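Phosphoethanolamine N-methyltransferase 1 (Haemonchus contortus, PDB 4KRG) probably catalyses S-adenosylmethionine-dependent N-methylation of phosphoethanolamine, an early step in the nematode route to phosphocholine. Local coordinates at residues A[70-75]-A[80-85]. Sequence-based numbering, arbitrary orientation.
With SAH (S-adenosyl-L-homocysteine), chain D.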
ATOM      1  N   ARG A  70       7.883 -14.968  15.271  1.00 17.17           N
ATOM      2  CA  ARG A  70       8.321 -13.675  15.801  1.00 16.32           C
ATOM      3  C   ARG A  70       7.176 -12.667  15.984  1.00 14.84           C
ATOM      4  O   ARG A  70       7.239 -11.811  16.853  1.00 17.75           O
ATOM      5  CB  ARG A  70       9.480 -13.092  14.987  1.00 20.04           C
ATOM      6  CG  ARG A  70       9.187 -12.903  13.533  1.00 19.00           C
ATOM      7  CD  ARG A  70      10.435 -12.553  12.733  1.00 18.85           C
ATOM      8  NE  ARG A  70      10.031 -12.095  11.413  1.00 24.70           N
ATOM      9  CZ  ARG A  70       9.910 -10.825  11.045  1.00 20.87           C
ATOM     10  NH1 ARG A  70      10.193  -9.835  11.879  1.00 19.76           N
ATOM     11  NH2 ARG A  70       9.508 -10.549   9.824  1.00 22.80           N
ATOM     12  N   PHE A  71       6.126 -12.779  15.182  1.00 14.28           N
ATOM     13  CA  PHE A  71       4.935 -11.963  15.398  1.00 13.44           C
ATOM     14  C   PHE A  71       4.016 -12.588  16.446  1.00 15.34           C
ATOM     15  O   PHE A  71       3.458 -11.881  17.289  1.00 15.63           O
ATOM     16  CB  PHE A  71       4.172 -11.754  14.091  1.00 14.47           C
ATOM     17  CG  PHE A  71       4.885 -10.878  13.110  1.00 14.26           C
ATOM     18  CD1 PHE A  71       4.976  -9.512  13.324  1.00 15.99           C
ATOM     19  CD2 PHE A  71       5.460 -11.414  11.971  1.00 15.35           C
ATOM     20  CE1 PHE A  71       5.634  -8.690  12.415  1.00 16.39           C
ATOM     21  CE2 PHE A  71       6.118 -10.596  11.058  1.00 17.04           C
ATOM     22  CZ  PHE A  71       6.203  -9.233  11.287  1.00 17.64           C
ATOM     23  N   THR A  72       3.854 -13.908  16.378  1.00 16.39           N
ATOM     24  CA  THR A  72       3.016 -14.644  17.325  1.00 15.63           C
ATOM     25  C   THR A  72       3.381 -14.281  18.752  1.00 14.85           C
ATOM     26  O   THR A  72       2.509 -14.037  19.583  1.00 17.37           O
ATOM     27  CB  THR A  72       3.149 -16.167  17.125  1.00 17.88           C
ATOM     28  OG1 THR A  72       2.499 -16.540  15.907  1.00 17.01           O
ATOM     29  CG2 THR A  72       2.509 -16.926  18.273  1.00 18.93           C
ATOM     30  N   THR A  73       4.681 -14.217  19.014  1.00 14.98           N
ATOM     31  CA  THR A  73       5.203 -13.883  20.331  1.00 16.46           C
ATOM     32  C   THR A  73       4.610 -12.588  20.885  1.00 15.80           C
ATOM     33  O   THR A  73       4.192 -12.539  22.038  1.00 19.15           O
ATOM     34  CB  THR A  73       6.740 -13.787  20.297  1.00 15.56           C
ATOM     35  OG1 THR A  73       7.285 -15.074  19.981  1.00 16.76           O
ATOM     36  CG2 THR A  73       7.274 -13.341  21.639  1.00 17.40           C
ATOM     37  N   VAL A  74       4.560 -11.550  20.061  1.00 12.91           N
ATOM     38  CA  VAL A  74       4.070 -10.257  20.508  1.00 14.17           C
ATOM     39  C   VAL A  74       2.547 -10.151  20.394  1.00 14.70           C
ATOM     40  O   VAL A  74       1.905  -9.502  21.219  1.00 16.47           O
ATOM     41  CB  VAL A  74       4.763  -9.096  19.755  1.00 13.68           C
ATOM     42  CG1 VAL A  74       4.294  -7.751  20.291  1.00 16.88           C
ATOM     43  CG2 VAL A  74       6.279  -9.200  19.891  1.00 13.48           C
ATOM     44  N   LEU A  75       1.970 -10.798  19.384  1.00 17.00           N
ATOM     45  CA  LEU A  75       0.516 -10.785  19.202  1.00 15.40           C
ATOM     46  C   LEU A  75      -0.207 -11.347  20.427  1.00 15.15           C
ATOM     47  O   LEU A  75      -1.198 -10.785  20.887  1.00 16.05           O
ATOM     48  CB  LEU A  75       0.107 -11.567  17.949  1.00 13.62           C
ATOM     49  CG  LEU A  75       0.474 -10.993  16.572  1.00 12.84           C
ATOM     50  CD1 LEU A  75       0.253 -12.045  15.484  1.00 12.62           C
ATOM     51  CD2 LEU A  75      -0.338  -9.744  16.254  1.00 13.82           C
ATOM     52  N   ARG A  80      -6.588 -12.122  23.051  1.00 14.41           N
ATOM     53  CA  ARG A  80      -7.093 -13.135  23.965  1.00 15.03           C
ATOM     54  C   ARG A  80      -6.441 -14.470  23.649  1.00 16.09           C
ATOM     55  O   ARG A  80      -5.998 -15.182  24.543  1.00 17.91           O
ATOM     56  CB  ARG A  80      -8.608 -13.273  23.875  1.00 16.74           C
ATOM     57  CG  ARG A  80      -9.147 -14.323  24.829  1.00 16.29           C
ATOM     58  CD  ARG A  80     -10.656 -14.409  24.815  1.00 20.31           C
ATOM     59  NE  ARG A  80     -11.167 -15.032  23.598  1.00 18.85           N
ATOM     60  CZ  ARG A  80     -12.395 -15.526  23.479  1.00 23.26           C
ATOM     61  NH1 ARG A  80     -13.236 -15.478  24.506  1.00 25.82           N
ATOM     62  NH2 ARG A  80     -12.778 -16.070  22.334  1.00 23.42           N
ATOM     63  N   TRP A  81      -6.360 -14.784  22.363  1.00 14.33           N
ATOM     64  CA  TRP A  81      -5.877 -16.079  21.917  1.00 14.25           C
ATOM     65  C   TRP A  81      -5.323 -15.955  20.508  1.00 14.98           C
ATOM     66  O   TRP A  81      -5.832 -15.183  19.700  1.00 17.05           O
ATOM     67  CB  TRP A  81      -7.029 -17.073  21.944  1.00 14.81           C
ATOM     68  CG  TRP A  81      -6.768 -18.403  21.307  1.00 15.94           C
ATOM     69  CD1 TRP A  81      -6.109 -19.468  21.853  1.00 15.13           C
ATOM     70  CD2 TRP A  81      -7.219 -18.827  20.017  1.00 18.64           C
ATOM     71  NE1 TRP A  81      -6.105 -20.522  20.971  1.00 15.21           N
ATOM     72  CE2 TRP A  81      -6.783 -20.156  19.836  1.00 17.97           C
ATOM     73  CE3 TRP A  81      -7.943 -18.209  18.990  1.00 17.69           C
ATOM     74  CZ2 TRP A  81      -7.048 -20.878  18.667  1.00 17.95           C
ATOM     75  CZ3 TRP A  81      -8.206 -18.924  17.836  1.00 19.11           C
ATOM     76  CH2 TRP A  81      -7.761 -20.246  17.683  1.00 18.34           C
ATOM     77  N   VAL A  82      -4.271 -16.709  20.222  1.00 15.90           N
ATOM     78  CA  VAL A  82      -3.672 -16.712  18.896  1.00 15.84           C
ATOM     79  C   VAL A  82      -3.512 -18.148  18.421  1.00 16.94           C
ATOM     80  O   VAL A  82      -3.013 -18.995  19.159  1.00 16.66           O
ATOM     81  CB  VAL A  82      -2.289 -16.031  18.901  1.00 15.92           C
ATOM     82  CG1 VAL A  82      -1.716 -15.959  17.488  1.00 15.70           C
ATOM     83  CG2 VAL A  82      -2.377 -14.647  19.529  1.00 13.66           C
ATOM     84  N   LEU A  83      -3.953 -18.420  17.199  1.00 15.08           N
ATOM     85  CA  LEU A  83      -3.640 -19.679  16.536  1.00 16.43           C
ATOM     86  C   LEU A  83      -2.496 -19.441  15.568  1.00 19.05           C
ATOM     87  O   LEU A  83      -2.603 -18.628  14.651  1.00 19.23           O
ATOM     88  CB  LEU A  83      -4.846 -20.215  15.770  1.00 16.60           C
ATOM     89  CG  LEU A  83      -4.510 -21.336  14.786  1.00 17.78           C
ATOM     90  CD1 LEU A  83      -4.051 -22.573  15.529  1.00 19.45           C
ATOM     91  CD2 LEU A  83      -5.698 -21.657  13.896  1.00 19.77           C
ATOM     92  N   SER A  84      -1.402 -20.162  15.766  1.00 13.26           N
ATOM     93  CA  SER A  84      -0.199 -19.946  14.981  1.00 16.43           C
ATOM     94  C   SER A  84       0.064 -21.175  14.113  1.00 17.81           C
ATOM     95  O   SER A  84       0.184 -22.287  14.628  1.00 16.09           O
ATOM     96  CB  SER A  84       0.967 -19.704  15.928  1.00 19.99           C
ATOM     97  OG  SER A  84       1.947 -18.893  15.332  1.00 22.76           O
ATOM     98  N   THR A  85       0.137 -20.981  12.796  1.00 16.57           N
ATOM     99  CA  THR A  85       0.275 -22.102  11.863  1.00 17.27           C
ATOM    100  C   THR A  85       1.441 -21.907  10.889  1.00 20.55           C
ATOM    101  O   THR A  85       1.785 -20.781  10.535  1.00 19.41           O
ATOM    102  CB  THR A  85      -1.003 -22.313  11.028  1.00 20.04           C
ATOM    103  OG1 THR A  85      -1.079 -21.316  10.001  1.00 24.11           O
ATOM    104  CG2 THR A  85      -2.244 -22.230  11.896  1.00 21.77           C
TER
HETATM  105  N   SAH D 502       5.506 -14.668   8.505  1.00 15.80           N
HETATM  106  CA  SAH D 502       6.775 -14.977   9.184  1.00 17.99           C
HETATM  107  CB  SAH D 502       7.624 -15.906   8.249  1.00 19.70           C
HETATM  108  CG  SAH D 502       7.858 -15.332   6.853  1.00 16.76           C
HETATM  109  SD  SAH D 502       8.633 -16.468   5.667  1.00 21.78           S
HETATM  110  C   SAH D 502       7.507 -13.743   9.530  1.00 21.17           C
HETATM  111  O   SAH D 502       7.437 -12.768   8.798  1.00 18.76           O
HETATM  112  OXT SAH D 502       8.398 -13.810  10.349  1.00 23.31           O
HETATM  113  C5' SAH D 502       7.299 -17.561   5.111  1.00 20.42           C
HETATM  114  C4' SAH D 502       6.670 -18.434   6.052  1.00 20.70           C
HETATM  115  O4' SAH D 502       5.380 -18.854   5.534  1.00 19.38           O
HETATM  116  C3' SAH D 502       7.457 -19.664   6.261  1.00 22.02           C
HETATM  117  O3' SAH D 502       7.379 -20.042   7.617  1.00 20.99           O
HETATM  118  C2' SAH D 502       6.790 -20.662   5.438  1.00 22.73           C
HETATM  119  O2' SAH D 502       6.991 -21.951   5.948  1.00 21.89           O
HETATM  120  C1' SAH D 502       5.369 -20.249   5.522  1.00 20.21           C
HETATM  121  N9  SAH D 502       4.520 -20.758   4.388  1.00 19.49           N
HETATM  122  C8  SAH D 502       4.672 -20.515   3.080  1.00 18.29           C
HETATM  123  N7  SAH D 502       3.617 -21.038   2.453  1.00 16.46           N
HETATM  124  C5  SAH D 502       2.799 -21.604   3.344  1.00 18.92           C
HETATM  125  C6  SAH D 502       1.576 -22.288   3.247  1.00 20.31           C
HETATM  126  N6  SAH D 502       0.967 -22.502   2.033  1.00 17.29           N
HETATM  127  N1  SAH D 502       1.008 -22.731   4.383  1.00 20.67           N
HETATM  128  C2  SAH D 502       1.570 -22.539   5.571  1.00 18.03           C
HETATM  129  N3  SAH D 502       2.740 -21.889   5.693  1.00 19.97           N
HETATM  130  C4  SAH D 502       3.370 -21.413   4.604  1.00 20.79           C
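At the edge of the Arg70 guanidinium, near the plane of that group, lies OXT of the S-adenosylhomocysteine carboxylate, while one guanidinium face carries CE2 of Phe71, set toward the rim. Carboxylate oxygen O lies at the edge of the Phe71 ring, in the plane of the ring, 3.4 Å from Phe71 CE2. Two bent hydrogen bonds make a fork: Arg70 NE reaches ligand OXT at 2.6 Å and Arg70 NH2 reaches ligand O at 3.2 Å. The arginine chain runs extended from CG to NE, while NH1 makes a salt bridge to Glu42.

Two residues on, at Thr72, the helix turns to the strand. Ser84 OG donates a very short hydrogen bond of 2.5 Å to Thr72 OG1, which also binds Asp63, so the buried hydroxyls are linked to a carboxylate of strand 60-64. With its CG2 anti to the backbone N (OG1 at chi1 -72°), Thr72 also lays that methyl alongside Ser84 CB at 3.9 Å. Farther down, Leu75 CB meets Val82 CG2 at 4.3 Å. The axes of segments 70-75 and 81-85 run nearly antiparallel (170°), 9.1 Å apart at closest approach. This is the helix-to-strand half of a beta-alpha-beta unit in a Rossmann-like methyltransferase domain, where Arg70 grips the carboxylate of the cofactor product.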